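Local coordinates for protein trehalose-6-phosphate phosphatase (Candida albicans, PDB 5DXI) that belongs to the trehalose-phosphatase family of the HAD clan and, in this model, holds a magnesium ion and a beryllium trifluoride ion, at residues A[83-93]-A[97-106]. Residues are numbered along the deposited sequence; the frame is centred on the assembly and turned at random.
Sequences NVGLSAEHGCF and IGSKEWVNLA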
loop_
_atom_site.group_PDB
_atom_site.type_symbol
_atom_site.label_atom_id
_atom_site.label_comp_id
_atom_site.label_asym_id
_atom_site.label_seq_id
_atom_site.Cartn_x
_atom_site.Cartn_y
_atom_site.Cartn_z
ATOM N N ASN A 83 17.658 0.349 -0.742
ATOM C CA ASN A 83 17.638 0.860 -2.095
ATOM C C ASN A 83 16.231 0.761 -2.685
ATOM O O ASN A 83 16.022 0.066 -3.671
ATOM C CB ASN A 83 18.645 0.081 -2.945
ATOM C CG ASN A 83 18.976 0.777 -4.239
ATOM O OD1 ASN A 83 19.161 1.996 -4.268
ATOM N ND2 ASN A 83 19.043 0.010 -5.327
ATOM N N VAL A 84 15.273 1.457 -2.069
ATOM C CA VAL A 84 13.862 1.362 -2.464
ATOM C C VAL A 84 13.174 2.718 -2.519
ATOM O O VAL A 84 13.573 3.668 -1.831
ATOM C CB VAL A 84 13.052 0.457 -1.502
ATOM C CG1 VAL A 84 13.644 -0.937 -1.444
ATOM C CG2 VAL A 84 12.982 1.059 -0.107
ATOM N N GLY A 85 12.155 2.809 -3.364
ATOM C CA GLY A 85 11.314 3.988 -3.414
ATOM C C GLY A 85 10.404 4.062 -2.208
ATOM O O GLY A 85 10.057 3.039 -1.617
ATOM N N LEU A 86 10.011 5.277 -1.842
ATOM C CA LEU A 86 9.132 5.476 -0.693
ATOM C C LEU A 86 7.915 6.306 -1.078
ATOM O O LEU A 86 8.026 7.283 -1.818
ATOM C CB LEU A 86 9.881 6.170 0.451
ATOM C CG LEU A 86 11.113 5.444 0.971
ATOM C CD1 LEU A 86 11.815 6.285 2.031
ATOM C CD2 LEU A 86 10.728 4.086 1.526
ATOM N N SER A 87 6.752 5.910 -0.584
ATOM C CA SER A 87 5.559 6.721 -0.710
ATOM C C SER A 87 4.844 6.705 0.627
ATOM O O SER A 87 4.634 5.641 1.205
ATOM C CB SER A 87 4.645 6.211 -1.833
ATOM O OG SER A 87 3.467 6.984 -1.892
ATOM N N ALA A 88 4.465 7.886 1.102
ATOM C CA ALA A 88 3.972 8.059 2.454
ATOM C C ALA A 88 2.555 8.619 2.468
ATOM O O ALA A 88 2.127 9.263 1.503
ATOM C CB ALA A 88 4.946 9.002 3.265
ATOM N N GLU A 89 1.840 8.351 3.557
ATOM C CA GLU A 89 0.501 8.882 3.849
ATOM C C GLU A 89 -0.531 8.600 2.751
ATOM O O GLU A 89 -1.286 9.490 2.350
ATOM C CB GLU A 89 0.568 10.400 4.128
ATOM C CG GLU A 89 1.587 10.760 5.202
ATOM C CD GLU A 89 1.409 12.140 5.854
ATOM O OE1 GLU A 89 0.316 12.736 5.800
ATOM O OE2 GLU A 89 2.381 12.607 6.469
ATOM N N HIS A 90 -0.559 7.350 2.294
ATOM C CA HIS A 90 -1.555 6.861 1.355
ATOM C C HIS A 90 -1.545 7.693 0.073
ATOM O O HIS A 90 -2.595 8.082 -0.402
ATOM C CB HIS A 90 -2.967 6.874 1.970
ATOM C CG HIS A 90 -3.076 6.143 3.276
ATOM N ND1 HIS A 90 -3.209 4.772 3.357
ATOM C CD2 HIS A 90 -3.092 6.598 4.551
ATOM C CE1 HIS A 90 -3.296 4.413 4.629
ATOM N NE2 HIS A 90 -3.226 5.503 5.374
ATOM N N GLY A 91 -0.359 7.976 -0.466
ATOM C CA GLY A 91 -0.254 8.658 -1.750
ATOM C C GLY A 91 0.044 10.154 -1.715
ATOM O O GLY A 91 0.094 10.799 -2.764
ATOM N N CYS A 92 0.258 10.715 -0.526
ATOM C CA CYS A 92 0.524 12.148 -0.437
ATOM C C CYS A 92 1.959 12.513 -0.796
ATOM O O CYS A 92 2.216 13.620 -1.288
ATOM C CB CYS A 92 0.190 12.668 0.962
ATOM S SG CYS A 92 -1.588 12.572 1.327
ATOM N N PHE A 93 2.892 11.585 -0.581
ATOM C CA PHE A 93 4.317 11.877 -0.794
ATOM C C PHE A 93 5.005 10.768 -1.564
ATOM O O PHE A 93 4.639 9.612 -1.418
ATOM C CB PHE A 93 5.056 12.077 0.543
ATOM C CG PHE A 93 4.520 13.204 1.378
ATOM C CD1 PHE A 93 3.468 12.998 2.253
ATOM C CD2 PHE A 93 5.069 14.472 1.284
ATOM C CE1 PHE A 93 2.973 14.042 3.012
ATOM C CE2 PHE A 93 4.578 15.520 2.042
ATOM C CZ PHE A 93 3.538 15.308 2.910
ATOM N N ILE A 97 14.253 6.576 -5.713
ATOM C CA ILE A 97 15.409 5.882 -5.160
ATOM C C ILE A 97 16.669 6.751 -5.187
ATOM O O ILE A 97 17.444 6.788 -4.222
ATOM C CB ILE A 97 15.649 4.562 -5.912
ATOM C CG1 ILE A 97 14.451 3.634 -5.684
ATOM C CG2 ILE A 97 16.922 3.895 -5.424
ATOM C CD1 ILE A 97 14.525 2.280 -6.396
ATOM N N GLY A 98 16.863 7.486 -6.268
ATOM C CA GLY A 98 18.006 8.380 -6.306
ATOM C C GLY A 98 17.818 9.672 -5.517
ATOM O O GLY A 98 18.751 10.174 -4.904
ATOM N N SER A 99 16.593 10.185 -5.506
ATOM C CA SER A 99 16.297 11.513 -4.963
ATOM C C SER A 99 16.605 11.765 -3.488
ATOM O O SER A 99 16.685 10.849 -2.660
ATOM C CB SER A 99 14.837 11.856 -5.214
ATOM O OG SER A 99 14.647 12.204 -6.574
ATOM N N LYS A 100 16.751 13.055 -3.194
ATOM C CA LYS A 100 17.218 13.557 -1.917
ATOM C C LYS A 100 16.061 14.157 -1.143
ATOM O O LYS A 100 16.051 14.170 0.077
ATOM C CB LYS A 100 18.297 14.635 -2.179
ATOM C CG LYS A 100 19.261 14.307 -3.346
ATOM C CD LYS A 100 18.595 14.635 -4.716
ATOM C CE LYS A 100 19.499 14.455 -5.924
ATOM N NZ LYS A 100 18.915 15.109 -7.132
ATOM N N GLU A 101 15.036 14.552 -1.876
ATOM C CA GLU A 101 13.800 15.028 -1.275
ATOM C C GLU A 101 12.556 14.390 -1.838
ATOM O O GLU A 101 12.552 13.814 -2.926
ATOM C CB GLU A 101 13.619 16.545 -1.355
ATOM C CG GLU A 101 14.117 17.268 -0.117
ATOM C CD GLU A 101 13.183 17.007 1.090
ATOM O OE1 GLU A 101 11.969 16.723 0.891
ATOM O OE2 GLU A 101 13.663 17.095 2.241
ATOM N N TRP A 102 11.516 14.473 -1.025
ATOM C CA TRP A 102 10.201 13.976 -1.344
ATOM C C TRP A 102 9.482 14.954 -2.253
ATOM O O TRP A 102 9.774 16.143 -2.243
ATOM C CB TRP A 102 9.388 13.822 -0.071
ATOM C CG TRP A 102 9.948 12.839 0.901
ATOM C CD1 TRP A 102 11.024 13.021 1.735
ATOM C CD2 TRP A 102 9.442 11.530 1.172
ATOM N NE1 TRP A 102 11.224 11.896 2.502
ATOM C CE2 TRP A 102 10.263 10.967 2.182
ATOM C CE3 TRP A 102 8.368 10.778 0.669
ATOM C CZ2 TRP A 102 10.054 9.684 2.686
ATOM C CZ3 TRP A 102 8.152 9.492 1.186
ATOM C CH2 TRP A 102 8.992 8.965 2.183
ATOM N N VAL A 103 8.538 14.442 -3.025
ATOM C CA VAL A 103 7.546 15.272 -3.697
ATOM C C VAL A 103 6.247 15.232 -2.887
ATOM O O VAL A 103 5.760 14.151 -2.547
ATOM C CB VAL A 103 7.273 14.783 -5.134
ATOM C CG1 VAL A 103 6.164 15.607 -5.782
ATOM C CG2 VAL A 103 8.538 14.836 -5.976
ATOM N N ASN A 104 5.695 16.397 -2.557
ATOM C CA ASN A 104 4.382 16.451 -1.913
ATOM C C ASN A 104 3.282 16.557 -2.950
ATOM O O ASN A 104 2.991 17.653 -3.421
ATOM C CB ASN A 104 4.279 17.640 -0.939
ATOM C CG ASN A 104 2.948 17.666 -0.188
ATOM O OD1 ASN A 104 2.073 16.842 -0.432
ATOM N ND2 ASN A 104 2.808 18.595 0.751
ATOM N N LEU A 105 2.627 15.439 -3.258
ATOM C CA LEU A 105 1.590 15.449 -4.292
ATOM C C LEU A 105 0.338 16.192 -3.833
ATOM O O LEU A 105 -0.535 16.506 -4.642
ATOM C CB LEU A 105 1.232 14.020 -4.730
ATOM C CG LEU A 105 2.235 13.159 -5.525
ATOM C CD1 LEU A 105 3.506 12.812 -4.774
ATOM C CD2 LEU A 105 1.543 11.885 -6.002
ATOM N N ALA A 106 0.249 16.486 -2.538
ATOM C CA ALA A 106 -0.916 17.199 -2.018
ATOM C C ALA A 106 -0.592 18.662 -1.691
ATOM O O ALA A 106 -1.399 19.361 -1.085
ATOM C CB ALA A 106 -1.461 16.496 -0.786
#
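Trp102 reaches from segment 97-106 to Leu86, Ala88 and Phe93; a broad, largely apolar indole suits a place where one side chain meets all three, while its one N-H finds a polar partner. Atoms of its six-membered ring make the contacts, each approached obliquely: CH2 lies 3.4 Å from Leu86 CB, CZ3 lies 3.9 Å from Ala88 CB, and CE3 lies 3.6 Å from Phe93 CB. The small Ala88 lets the indole, carried across with CG opposite the carbonyl carbon (chi1 -62°), lie close to strand 85-88. NE1 hydrogen-bonds to Glu76 OE1 on helix 72-79, which, with the packing, probably restrains the rotation of the ring.

Phe93 and Asn104 form an antiparallel non-hydrogen-bonded pair, side chains on one face of the sheet. The amide slants over the CE2-CZ side of the phenyl ring, the two planes 28° apart, with Asn104 CG 3.5 Å from Phe93 CE2. Asparagine suits the place because OD1 rests over a ring face while accepting from Ala106 N at 2.8 Å, an Asx turn that bends the chain as it leaves the strand. Leu105 N donates to Cys92 O at 2.7 Å. At the far end, aliphatic Ile97 packs CG1 against the backbone of Val84 and Gly85, where glycine presents no side chain.

Behind this first shell, Cys92 and Phe93 both face Ala88 in a classic beta bulge. Gly91, whose O meets Leu105 CD2, has a positive phi that would jam a CB against the preceding carbonyl O. Phe93 O accepts from Ala88 N and Ser87 OG, the latter almost straight down the carbonyl at 163°.

Strand 103-104 is outermost on this antiparallel edge of the mixed HAD sheet, with 93-95 between it and 85-88, which runs parallel to 62-67. Leu86, Ala88, Phe93 and Trp102 meet helix 72-79; Ser87 and Leu105 touch helix 191-199.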